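Local structure of putative nucleoprotein (4EWC) at the interface of chains A and B. The protein encapsidates the negative-strand viral RNA, shielding it from nucleases and forming the ribonucleoprotein that serves as template for transcription and replication. Sequence-based numbering; all coordinates share one arbitrary frame. Chains: chain A/B, Putative nucleoprotein.

Contact 1 and contact 2 belong to one two-fold symmetric interface of the crystallised pair, which may or may not be the pairing used in the ribonucleoprotein; the centres of their C-alpha atoms are about 16 Å apart. Contact 1 straddles the two-fold axis, where the two copies of Ser584 meet each other while the other residues pair with different ones; contact 2 lies off the axis and therefore occurs twice. Helix 457-463 serves both, through A:Asp458 and A:Ile459, and strand 577-583 ends at A:Ile583 beside A:Ser584. Each copy lays the stretch from 520 to 527 against the other.

Contact 1: the interface of chains A and B. Residues chain A 458, 469, 527, 584-585; chain B 458, 469, 527, 584-585.
Charge pairing across a two-fold axis is the theme of this homotypic interface of an orthomyxovirus nucleoprotein, formed by the C-terminal part of each copy. The ionic element is a ring of four residues. Within chain A, and likewise in chain B, the guanidinium NH2 of A:Arg469 bonds the carboxylate OD1 of A:Asp458 at 2.5 Å, the oxygen lying in the guanidinium plane while the nitrogen stands above the carboxylate plane. A bend at chi3 (-76°) turns the guanidinium so that NH2 meets the aspartate of its own chain and NH1 of A:Arg469 faces that of the partner, in a looser salt bridge to OD1 of B:Asp458, 3.7 Å away, the side chains crossing at about a right angle with their planes 62° apart. The symmetry-related pair closes the ring, so each OD1 is shared by both arginines. The like-charged NH2 atoms of A:Arg469 and B:Arg469 stand 4.3 Å apart, each over the rim of the other guanidinium, a proximity that the two aspartates probably offset.

Hydrogen bonding fixes the carboxylates from within each chain. OD2 of A:Asp458 accepts the hydroxyl OG of A:Ser584 on its syn lone pair and the backbone N of A:Ser584 from above the plane.

Apolar contact completes the patch. CB of A:Ser584 meets CB of B:Ser584 at 3.8 Å near the axis. Farther out, A:Val527, with CG1 anti to the backbone N (chi1 172°), sets CG1 3.4 Å from CA of B:Gly585.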
loop_
_atom_site.group_PDB
_atom_site.type_symbol
_atom_site.label_atom_id
_atom_site.label_comp_id
_atom_site.label_asym_id
_atom_site.label_seq_id
_atom_site.Cartn_x
_atom_site.Cartn_y
_atom_site.Cartn_z
ATOM N N ASP A 458 -2.817 -4.282 2.264
ATOM C CA ASP A 458 -2.654 -3.337 3.360
ATOM C C ASP A 458 -3.163 -3.948 4.656
ATOM O O ASP A 458 -2.517 -3.843 5.700
ATOM C CB ASP A 458 -3.416 -2.055 3.099
ATOM C CG ASP A 458 -2.898 -1.301 1.895
ATOM O OD1 ASP A 458 -1.826 -0.671 2.036
ATOM O OD2 ASP A 458 -3.572 -1.316 0.824
ATOM N N ARG A 469 3.894 -8.788 1.481
ATOM C CA ARG A 469 2.728 -8.191 0.841
ATOM C C ARG A 469 2.573 -8.589 -0.643
ATOM O O ARG A 469 1.502 -8.417 -1.252
ATOM C CB ARG A 469 2.776 -6.672 1.035
ATOM C CG ARG A 469 2.335 -5.822 -0.126
ATOM C CD ARG A 469 2.649 -4.344 0.095
ATOM N NE ARG A 469 1.737 -3.680 1.028
ATOM C CZ ARG A 469 0.748 -2.873 0.649
ATOM N NH1 ARG A 469 0.539 -2.635 -0.640
ATOM N NH2 ARG A 469 -0.026 -2.294 1.560
ATOM N N VAL A 527 0.831 8.277 -10.333
ATOM C CA VAL A 527 -0.293 7.371 -10.176
ATOM C C VAL A 527 -1.391 8.179 -9.526
ATOM O O VAL A 527 -1.142 8.981 -8.628
ATOM C CB VAL A 527 0.050 6.103 -9.352
ATOM C CG1 VAL A 527 -1.210 5.278 -9.059
ATOM C CG2 VAL A 527 1.034 5.262 -10.098
ATOM N N SER A 584 -5.999 0.299 -0.297
ATOM C CA SER A 584 -5.526 0.862 -1.560
ATOM C C SER A 584 -6.133 0.201 -2.780
ATOM O O SER A 584 -6.305 0.839 -3.819
ATOM C CB SER A 584 -4.002 0.747 -1.664
ATOM O OG SER A 584 -3.593 -0.590 -1.485
ATOM N N GLY A 585 -6.442 -1.079 -2.651
ATOM C CA GLY A 585 -6.920 -1.860 -3.764
ATOM C C GLY A 585 -5.858 -2.865 -4.178
ATOM O O GLY A 585 -6.156 -3.842 -4.856
ATOM N N ASP B 458 4.102 3.724 -0.841
ATOM C CA ASP B 458 4.739 2.430 -1.051
ATOM C C ASP B 458 6.235 2.613 -1.254
ATOM O O ASP B 458 7.043 1.875 -0.687
ATOM C CB ASP B 458 4.169 1.728 -2.265
ATOM C CG ASP B 458 2.705 1.384 -2.109
ATOM O OD1 ASP B 458 2.423 0.411 -1.375
ATOM O OD2 ASP B 458 1.844 2.068 -2.738
ATOM N N ARG B 469 3.851 5.421 7.097
ATOM C CA ARG B 469 3.250 5.592 5.780
ATOM C C ARG B 469 2.059 6.575 5.773
ATOM O O ARG B 469 1.623 7.059 4.713
ATOM C CB ARG B 469 2.873 4.216 5.221
ATOM C CG ARG B 469 1.578 4.121 4.460
ATOM C CD ARG B 469 1.195 2.673 4.162
ATOM N NE ARG B 469 1.968 2.069 3.076
ATOM C CZ ARG B 469 1.501 1.895 1.841
ATOM N NH1 ARG B 469 0.269 2.284 1.535
ATOM N NH2 ARG B 469 2.260 1.323 0.916
ATOM N N VAL B 527 -12.597 -3.162 -2.699
ATOM C CA VAL B 527 -11.934 -2.056 -3.367
ATOM C C VAL B 527 -11.440 -2.602 -4.685
ATOM O O VAL B 527 -10.948 -3.726 -4.762
ATOM C CB VAL B 527 -10.781 -1.438 -2.533
ATOM C CG1 VAL B 527 -9.998 -0.406 -3.355
ATOM C CG2 VAL B 527 -11.332 -0.786 -1.307
ATOM N N SER B 584 0.652 2.025 -5.625
ATOM C CA SER B 584 -0.790 1.884 -5.435
ATOM C C SER B 584 -1.566 3.146 -5.748
ATOM O O SER B 584 -2.719 3.084 -6.175
ATOM C CB SER B 584 -1.106 1.473 -3.994
ATOM O OG SER B 584 -0.531 2.383 -3.083
ATOM N N GLY B 585 -0.934 4.285 -5.518
ATOM C CA GLY B 585 -1.592 5.560 -5.663
ATOM C C GLY B 585 -1.792 6.190 -4.295
ATOM O O GLY B 585 -2.011 7.392 -4.189
#

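Contact 2: the interface of chains A and B. Residues chain A 388, 390, 450, 455, 459, 500-501, 503, 583; chain B 520-522.
Two torsions bring the central groups together: A:Glu500 holds CG anti to the backbone N (chi1 169°) and runs on extended, while B:Ser521 turns OG beside its own backbone N (chi1 -41°). The carboxylate OE1 of A:Glu500 thereby receives both donors of one serine. OG reaches the anti lone pair of OE1, and the backbone N of B:Ser521 points nearly along the C-O axis, 2.8 Å from OE1 of A:Glu500. On the opposite side of the serine, the ammonium NZ of A:Lys388 bonds the carbonyl O of B:Ser521 at 2.9 Å from above the carbonyl plane. The same NZ of A:Lys388 is held by O of A:Val450 at 2.7 Å, nearly along that C=O axis, so a second-shell carbonyl positions the lysine.

B:Phe522 meets A:Phe390 edge-to-face, planes 86° apart, with CZ of A:Phe390 3.6 Å from CD1 of B:Phe522. On the other side of B:Phe522, CE2 and the CD of A:Pro503 reach toward each other tip to tip, and CG of A:Glu500 packs 3.7 Å from CE2 of B:Phe522. CD1 of A:Ile459 lies 3.6 Å from CA of B:Asp520.

The carboxylates of A:Glu500 and B:Asp520 share a water between their OE2 and OD2 atoms; their proximity could raise the proton affinity of one of them.

The B loop that follows strand 517-519 thus docks in a groove bordered by the short strand 499-500, helix 457-463 and the loops bearing A:Lys388, A:Phe390 and A:Val450.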
loop_
_atom_site.group_PDB
_atom_site.type_symbol
_atom_site.label_atom_id
_atom_site.label_comp_id
_atom_site.label_asym_id
_atom_site.label_seq_id
_atom_site.Cartn_x
_atom_site.Cartn_y
_atom_site.Cartn_z
ATOM N N LYS A 388 -17.749 -16.665 7.552
ATOM C CA LYS A 388 -16.393 -17.086 7.945
ATOM C C LYS A 388 -16.180 -16.797 9.425
ATOM O O LYS A 388 -16.943 -16.049 10.035
ATOM C CB LYS A 388 -15.321 -16.313 7.168
ATOM C CG LYS A 388 -15.269 -14.846 7.563
ATOM C CD LYS A 388 -14.089 -14.134 6.982
ATOM C CE LYS A 388 -14.229 -13.893 5.484
ATOM N NZ LYS A 388 -12.964 -13.395 4.883
ATOM N N PHE A 390 -13.023 -15.831 12.574
ATOM C CA PHE A 390 -11.714 -15.262 12.835
ATOM C C PHE A 390 -11.039 -16.014 13.987
ATOM O O PHE A 390 -11.302 -15.746 15.171
ATOM C CB PHE A 390 -11.840 -13.768 13.119
ATOM C CG PHE A 390 -12.489 -13.011 12.001
ATOM C CD1 PHE A 390 -11.839 -12.861 10.776
ATOM C CD2 PHE A 390 -13.770 -12.488 12.140
ATOM C CE1 PHE A 390 -12.445 -12.183 9.726
ATOM C CE2 PHE A 390 -14.376 -11.811 11.092
ATOM C CZ PHE A 390 -13.711 -11.660 9.890
ATOM N N VAL A 450 -7.885 -13.879 8.469
ATOM C CA VAL A 450 -8.974 -13.226 7.779
ATOM C C VAL A 450 -9.681 -14.203 6.859
ATOM O O VAL A 450 -10.644 -13.838 6.167
ATOM C CB VAL A 450 -8.492 -11.992 7.017
ATOM C CG1 VAL A 450 -7.879 -10.993 8.006
ATOM C CG2 VAL A 450 -7.503 -12.398 5.890
ATOM N N CYS A 455 -7.828 -10.918 0.399
ATOM C CA CYS A 455 -7.960 -9.746 1.264
ATOM C C CYS A 455 -6.983 -8.683 0.822
ATOM O O CYS A 455 -5.951 -8.990 0.253
ATOM C CB CYS A 455 -7.671 -10.107 2.712
ATOM S SG CYS A 455 -7.757 -8.712 3.868
ATOM N N ILE A 459 -4.326 -4.589 4.575
ATOM C CA ILE A 459 -4.931 -5.212 5.730
ATOM C C ILE A 459 -4.051 -6.330 6.264
ATOM O O ILE A 459 -3.716 -6.343 7.462
ATOM C CB ILE A 459 -6.348 -5.750 5.452
ATOM C CG1 ILE A 459 -7.276 -4.623 5.035
ATOM C CG2 ILE A 459 -6.921 -6.454 6.701
ATOM C CD1 ILE A 459 -8.707 -5.084 4.771
ATOM N N GLU A 500 -9.221 -6.004 11.983
ATOM C CA GLU A 500 -9.976 -4.895 11.395
ATOM C C GLU A 500 -11.298 -4.652 12.141
ATOM O O GLU A 500 -12.071 -5.588 12.371
ATOM C CB GLU A 500 -10.258 -5.150 9.905
ATOM C CG GLU A 500 -11.256 -4.167 9.281
ATOM C CD GLU A 500 -11.431 -4.343 7.768
ATOM O OE1 GLU A 500 -11.392 -5.481 7.259
ATOM O OE2 GLU A 500 -11.611 -3.330 7.069
ATOM N N ALA A 501 -11.539 -3.401 12.524
ATOM C CA ALA A 501 -12.808 -3.039 13.130
ATOM C C ALA A 501 -13.883 -3.265 12.094
ATOM O O ALA A 501 -13.691 -2.970 10.928
ATOM C CB ALA A 501 -12.817 -1.588 13.583
ATOM N N PRO A 503 -16.960 -2.178 10.234
ATOM C CA PRO A 503 -17.523 -0.839 9.995
ATOM C C PRO A 503 -19.039 -0.777 10.235
ATOM O O PRO A 503 -19.727 -1.767 9.958
ATOM C CB PRO A 503 -17.214 -0.589 8.521
ATOM C CG PRO A 503 -17.110 -1.960 7.905
ATOM C CD PRO A 503 -16.612 -2.890 8.987
ATOM N N ILE A 583 -7.494 1.204 2.485
ATOM C CA ILE A 583 -7.477 0.036 1.610
ATOM C C ILE A 583 -7.216 0.538 0.181
ATOM O O ILE A 583 -8.090 1.147 -0.452
ATOM C CB ILE A 583 -8.800 -0.764 1.702
ATOM C CG1 ILE A 583 -9.069 -1.139 3.149
ATOM C CG2 ILE A 583 -8.754 -2.017 0.860
ATOM C CD1 ILE A 583 -10.496 -1.580 3.401
ATOM N N ASP B 520 -12.248 -6.563 2.126
ATOM C CA ASP B 520 -11.780 -6.353 3.470
ATOM C C ASP B 520 -11.772 -7.707 4.180
ATOM O O ASP B 520 -11.969 -8.753 3.550
ATOM C CB ASP B 520 -12.673 -5.352 4.187
ATOM C CG ASP B 520 -14.087 -5.850 4.373
ATOM O OD1 ASP B 520 -14.393 -7.026 4.070
ATOM O OD2 ASP B 520 -14.920 -5.040 4.840
ATOM N N SER B 521 -11.598 -7.676 5.492
ATOM C CA SER B 521 -11.522 -8.896 6.267
ATOM C C SER B 521 -12.821 -9.686 6.273
ATOM O O SER B 521 -12.822 -10.908 6.372
ATOM C CB SER B 521 -11.122 -8.571 7.697
ATOM O OG SER B 521 -10.119 -7.573 7.713
ATOM N N PHE B 522 -13.935 -8.986 6.134
ATOM C CA PHE B 522 -15.250 -9.609 6.283
ATOM C C PHE B 522 -15.782 -10.127 4.963
ATOM O O PHE B 522 -16.735 -10.923 4.926
ATOM C CB PHE B 522 -16.194 -8.589 6.925
ATOM C CG PHE B 522 -15.594 -7.937 8.133
ATOM C CD1 PHE B 522 -15.494 -8.641 9.330
ATOM C CD2 PHE B 522 -15.048 -6.657 8.061
ATOM C CE1 PHE B 522 -14.921 -8.061 10.452
ATOM C CE2 PHE B 522 -14.448 -6.080 9.192
ATOM C CZ PHE B 522 -14.392 -6.791 10.383
HETATM O O HOH W 1 -13.745 -2.717 6.070
#